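Local coordinates for Emp46p (Saccharomyces cerevisiae, PDB 2A6V), which acts as a cargo receptor with a legume-lectin-like carbohydrate recognition domain and is involved in the secretion of glycoproteins, at residues S80-Q91 / S193-D204. Sequence-based numbering, arbitrary orientation.
Sequences STKGGLAFWLKQ and SPFRIGTSAIND
W88 NE1 donates to S200 OG at 2.9 Å, with the hydroxyl 7° out of the indole plane. S200 OG also hydrogen-bonds F101 O. W88 CG sits beside the backbone N, opposite the carbonyl carbon (chi1 -56°), which lays the indole along the neighbouring strand. Its edge carrying CD1 and NE1 faces G198 O and T199 CA and ends at S200 OG. A86 O takes two bonds, from S200 N and from T199 OG1 (2.9 Å), which arrive from opposite faces of the carbonyl plane. T199 OG1 also lies 3.4 Å from F87 CE1. The strands 84-90 and 196-202 are antiparallel neighbours in one sheet of the legume-lectin beta sandwich. The hydrogen-bonded pairs are G84 with I202, A86 with S200, W88 with G198 and K90 with R196. On the face turned to the other sheet, L85 meets F72, F87 and T199 meet W70, and L89 meets I68. There L89 CD2 lies against I197 CG1 (3.8 Å) and the F195 ring. On the other face, K90 NZ bonds S104 OG and a water, and R196 makes a cation-pi contact with W55. Before strand 84-90 and after 196-202, T81 OG1 donates to D204 OD2 at 2.7 Å, from above the carboxylate plane. The same hydroxyl accepts from G83 N in an ST turn. Two waters also donate to D204 OD2, and S206 N holds OD1.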
# COMPACT_ATOMS: atom_id res chain seq x y z
N SER A 80 14.31 -11.94 -11.00
CA SER A 80 14.65 -12.05 -9.59
C SER A 80 15.02 -10.67 -9.04
O SER A 80 15.72 -9.90 -9.67
CB SER A 80 15.80 -13.04 -9.42
OG SER A 80 16.13 -13.22 -8.06
N THR A 81 14.51 -10.38 -7.84
CA THR A 81 14.75 -9.12 -7.16
C THR A 81 14.18 -9.21 -5.76
O THR A 81 13.26 -9.99 -5.52
CB THR A 81 14.06 -7.97 -7.94
OG1 THR A 81 14.28 -6.73 -7.26
CG2 THR A 81 12.51 -8.11 -7.97
N LYS A 82 14.73 -8.43 -4.85
CA LYS A 82 14.16 -8.26 -3.51
C LYS A 82 13.30 -7.01 -3.42
O LYS A 82 12.72 -6.72 -2.38
CB LYS A 82 15.27 -8.22 -2.47
CG LYS A 82 15.91 -9.62 -2.25
CD LYS A 82 14.92 -10.58 -1.56
CE LYS A 82 15.46 -11.98 -1.44
NZ LYS A 82 14.42 -12.97 -1.09
N GLY A 83 13.18 -6.27 -4.52
CA GLY A 83 12.33 -5.10 -4.55
C GLY A 83 10.88 -5.48 -4.40
O GLY A 83 10.48 -6.60 -4.66
N GLY A 84 10.07 -4.52 -3.98
CA GLY A 84 8.66 -4.78 -3.78
C GLY A 84 7.88 -3.52 -3.49
O GLY A 84 8.46 -2.44 -3.32
N LEU A 85 6.56 -3.68 -3.41
CA LEU A 85 5.57 -2.62 -3.28
C LEU A 85 4.66 -2.93 -2.09
O LEU A 85 4.06 -4.01 -2.01
CB LEU A 85 4.76 -2.54 -4.56
CG LEU A 85 3.49 -1.70 -4.54
CD1 LEU A 85 3.74 -0.22 -4.35
CD2 LEU A 85 2.73 -1.90 -5.86
N ALA A 86 4.58 -2.01 -1.14
CA ALA A 86 3.84 -2.18 0.11
C ALA A 86 2.70 -1.20 0.24
O ALA A 86 2.82 -0.04 -0.18
CB ALA A 86 4.78 -2.07 1.31
N PHE A 87 1.60 -1.66 0.83
CA PHE A 87 0.47 -0.83 1.20
C PHE A 87 0.31 -0.93 2.70
O PHE A 87 0.28 -2.04 3.23
CB PHE A 87 -0.78 -1.29 0.47
CG PHE A 87 -0.64 -1.19 -1.01
CD1 PHE A 87 -0.87 0.02 -1.65
CD2 PHE A 87 -0.25 -2.28 -1.77
CE1 PHE A 87 -0.70 0.12 -3.01
CE2 PHE A 87 -0.09 -2.18 -3.12
CZ PHE A 87 -0.32 -0.96 -3.76
N TRP A 88 0.17 0.22 3.35
CA TRP A 88 0.29 0.32 4.79
C TRP A 88 -0.97 0.90 5.43
O TRP A 88 -1.57 1.85 4.90
CB TRP A 88 1.42 1.27 5.15
CG TRP A 88 2.75 0.94 4.60
CD1 TRP A 88 3.27 1.41 3.44
CD2 TRP A 88 3.76 0.10 5.18
NE1 TRP A 88 4.53 0.91 3.25
CE2 TRP A 88 4.86 0.10 4.30
CE3 TRP A 88 3.85 -0.64 6.37
CZ2 TRP A 88 6.04 -0.60 4.57
CZ3 TRP A 88 5.03 -1.36 6.62
CH2 TRP A 88 6.09 -1.33 5.72
N LEU A 89 -1.32 0.33 6.57
CA LEU A 89 -2.20 0.96 7.54
C LEU A 89 -1.43 0.91 8.86
O LEU A 89 -1.18 -0.18 9.36
CB LEU A 89 -3.52 0.18 7.68
CG LEU A 89 -4.41 0.03 6.45
CD1 LEU A 89 -5.71 -0.66 6.84
CD2 LEU A 89 -4.73 1.36 5.82
N LYS A 90 -1.01 2.05 9.39
CA LYS A 90 -0.14 2.07 10.58
C LYS A 90 -0.69 2.98 11.68
O LYS A 90 -1.34 3.98 11.39
CB LYS A 90 1.26 2.54 10.18
CG LYS A 90 1.99 1.58 9.25
CD LYS A 90 3.52 1.57 9.39
CE LYS A 90 4.10 2.94 9.54
NZ LYS A 90 5.57 2.89 9.67
N GLN A 91 -0.44 2.62 12.93
CA GLN A 91 -0.88 3.43 14.08
C GLN A 91 0.29 3.73 14.99
O GLN A 91 1.38 3.18 14.83
CB GLN A 91 -2.00 2.71 14.85
CG GLN A 91 -1.61 1.34 15.39
CD GLN A 91 -2.64 0.76 16.34
OE1 GLN A 91 -3.64 1.41 16.67
NE2 GLN A 91 -2.40 -0.47 16.80
N SER A 193 -9.06 3.05 16.58
CA SER A 193 -7.93 3.97 16.65
C SER A 193 -7.73 4.68 15.32
O SER A 193 -8.03 4.10 14.26
CB SER A 193 -6.65 3.23 17.05
OG SER A 193 -6.18 2.42 15.99
N PRO A 194 -7.25 5.92 15.35
CA PRO A 194 -6.87 6.59 14.10
C PRO A 194 -5.66 5.87 13.50
O PRO A 194 -4.87 5.28 14.23
CB PRO A 194 -6.49 8.01 14.56
CG PRO A 194 -7.10 8.16 15.92
CD PRO A 194 -7.04 6.78 16.53
N PHE A 195 -5.53 5.90 12.18
CA PHE A 195 -4.39 5.26 11.55
C PHE A 195 -3.99 6.01 10.28
O PHE A 195 -4.74 6.81 9.73
CB PHE A 195 -4.67 3.78 11.27
CG PHE A 195 -5.91 3.54 10.47
CD1 PHE A 195 -7.15 3.41 11.09
CD2 PHE A 195 -5.85 3.49 9.09
CE1 PHE A 195 -8.30 3.23 10.35
CE2 PHE A 195 -7.00 3.29 8.35
CZ PHE A 195 -8.23 3.16 8.99
N ARG A 196 -2.77 5.73 9.85
CA ARG A 196 -2.17 6.38 8.71
C ARG A 196 -2.23 5.43 7.54
O ARG A 196 -2.08 4.22 7.70
CB ARG A 196 -0.74 6.75 9.04
CG ARG A 196 -0.67 7.92 10.05
CD ARG A 196 0.73 8.43 10.33
NE ARG A 196 1.74 7.38 10.34
CZ ARG A 196 2.64 7.17 9.36
NH1 ARG A 196 2.68 7.94 8.27
NH2 ARG A 196 3.51 6.17 9.47
N ILE A 197 -2.42 6.01 6.35
CA ILE A 197 -2.60 5.25 5.12
C ILE A 197 -1.55 5.64 4.13
O ILE A 197 -1.34 6.83 3.87
CB ILE A 197 -4.00 5.56 4.53
CG1 ILE A 197 -5.11 5.14 5.50
CG2 ILE A 197 -4.17 4.96 3.16
CD1 ILE A 197 -6.39 5.82 5.25
N GLY A 198 -0.86 4.66 3.54
CA GLY A 198 0.12 4.98 2.52
C GLY A 198 0.58 3.79 1.71
O GLY A 198 0.10 2.66 1.87
N THR A 199 1.53 4.05 0.83
CA THR A 199 2.17 3.04 0.01
C THR A 199 3.63 3.42 -0.16
O THR A 199 4.01 4.60 -0.10
CB THR A 199 1.45 2.94 -1.37
OG1 THR A 199 2.04 1.90 -2.14
CG2 THR A 199 1.60 4.24 -2.20
N SER A 200 4.47 2.42 -0.38
CA SER A 200 5.87 2.63 -0.65
C SER A 200 6.45 1.53 -1.48
O SER A 200 5.89 0.44 -1.53
CB SER A 200 6.65 2.76 0.65
OG SER A 200 6.66 1.52 1.34
N ALA A 201 7.58 1.78 -2.10
CA ALA A 201 8.25 0.74 -2.85
C ALA A 201 9.73 1.00 -2.89
O ALA A 201 10.18 2.11 -2.65
CB ALA A 201 7.70 0.65 -4.26
N ILE A 202 10.47 -0.05 -3.19
CA ILE A 202 11.90 0.04 -3.45
C ILE A 202 12.22 -0.96 -4.57
O ILE A 202 11.63 -2.03 -4.65
CB ILE A 202 12.70 -0.27 -2.16
CG1 ILE A 202 14.19 0.00 -2.37
CG2 ILE A 202 12.47 -1.70 -1.65
CD1 ILE A 202 15.01 -0.22 -1.10
N ASN A 203 13.13 -0.58 -5.45
CA ASN A 203 13.59 -1.45 -6.52
C ASN A 203 15.09 -1.69 -6.37
O ASN A 203 15.66 -1.48 -5.29
CB ASN A 203 13.19 -0.87 -7.89
CG ASN A 203 13.99 0.35 -8.27
OD1 ASN A 203 14.86 0.78 -7.52
ND2 ASN A 203 13.70 0.92 -9.46
N ASP A 204 15.72 -2.19 -7.43
CA ASP A 204 17.16 -2.42 -7.48
C ASP A 204 17.69 -1.91 -8.82
O ASP A 204 17.02 -1.12 -9.49
CB ASP A 204 17.52 -3.88 -7.13
CG ASP A 204 17.03 -4.90 -8.14
OD1 ASP A 204 16.77 -4.54 -9.29
OD2 ASP A 204 16.90 -6.13 -7.84
O HOH W 1 17.20 -7.49 -10.05
O HOH W 2 17.28 -7.07 -5.32
O HOH W 3 -2.63 1.71 2.22
O HOH W 4 6.30 4.94 8.13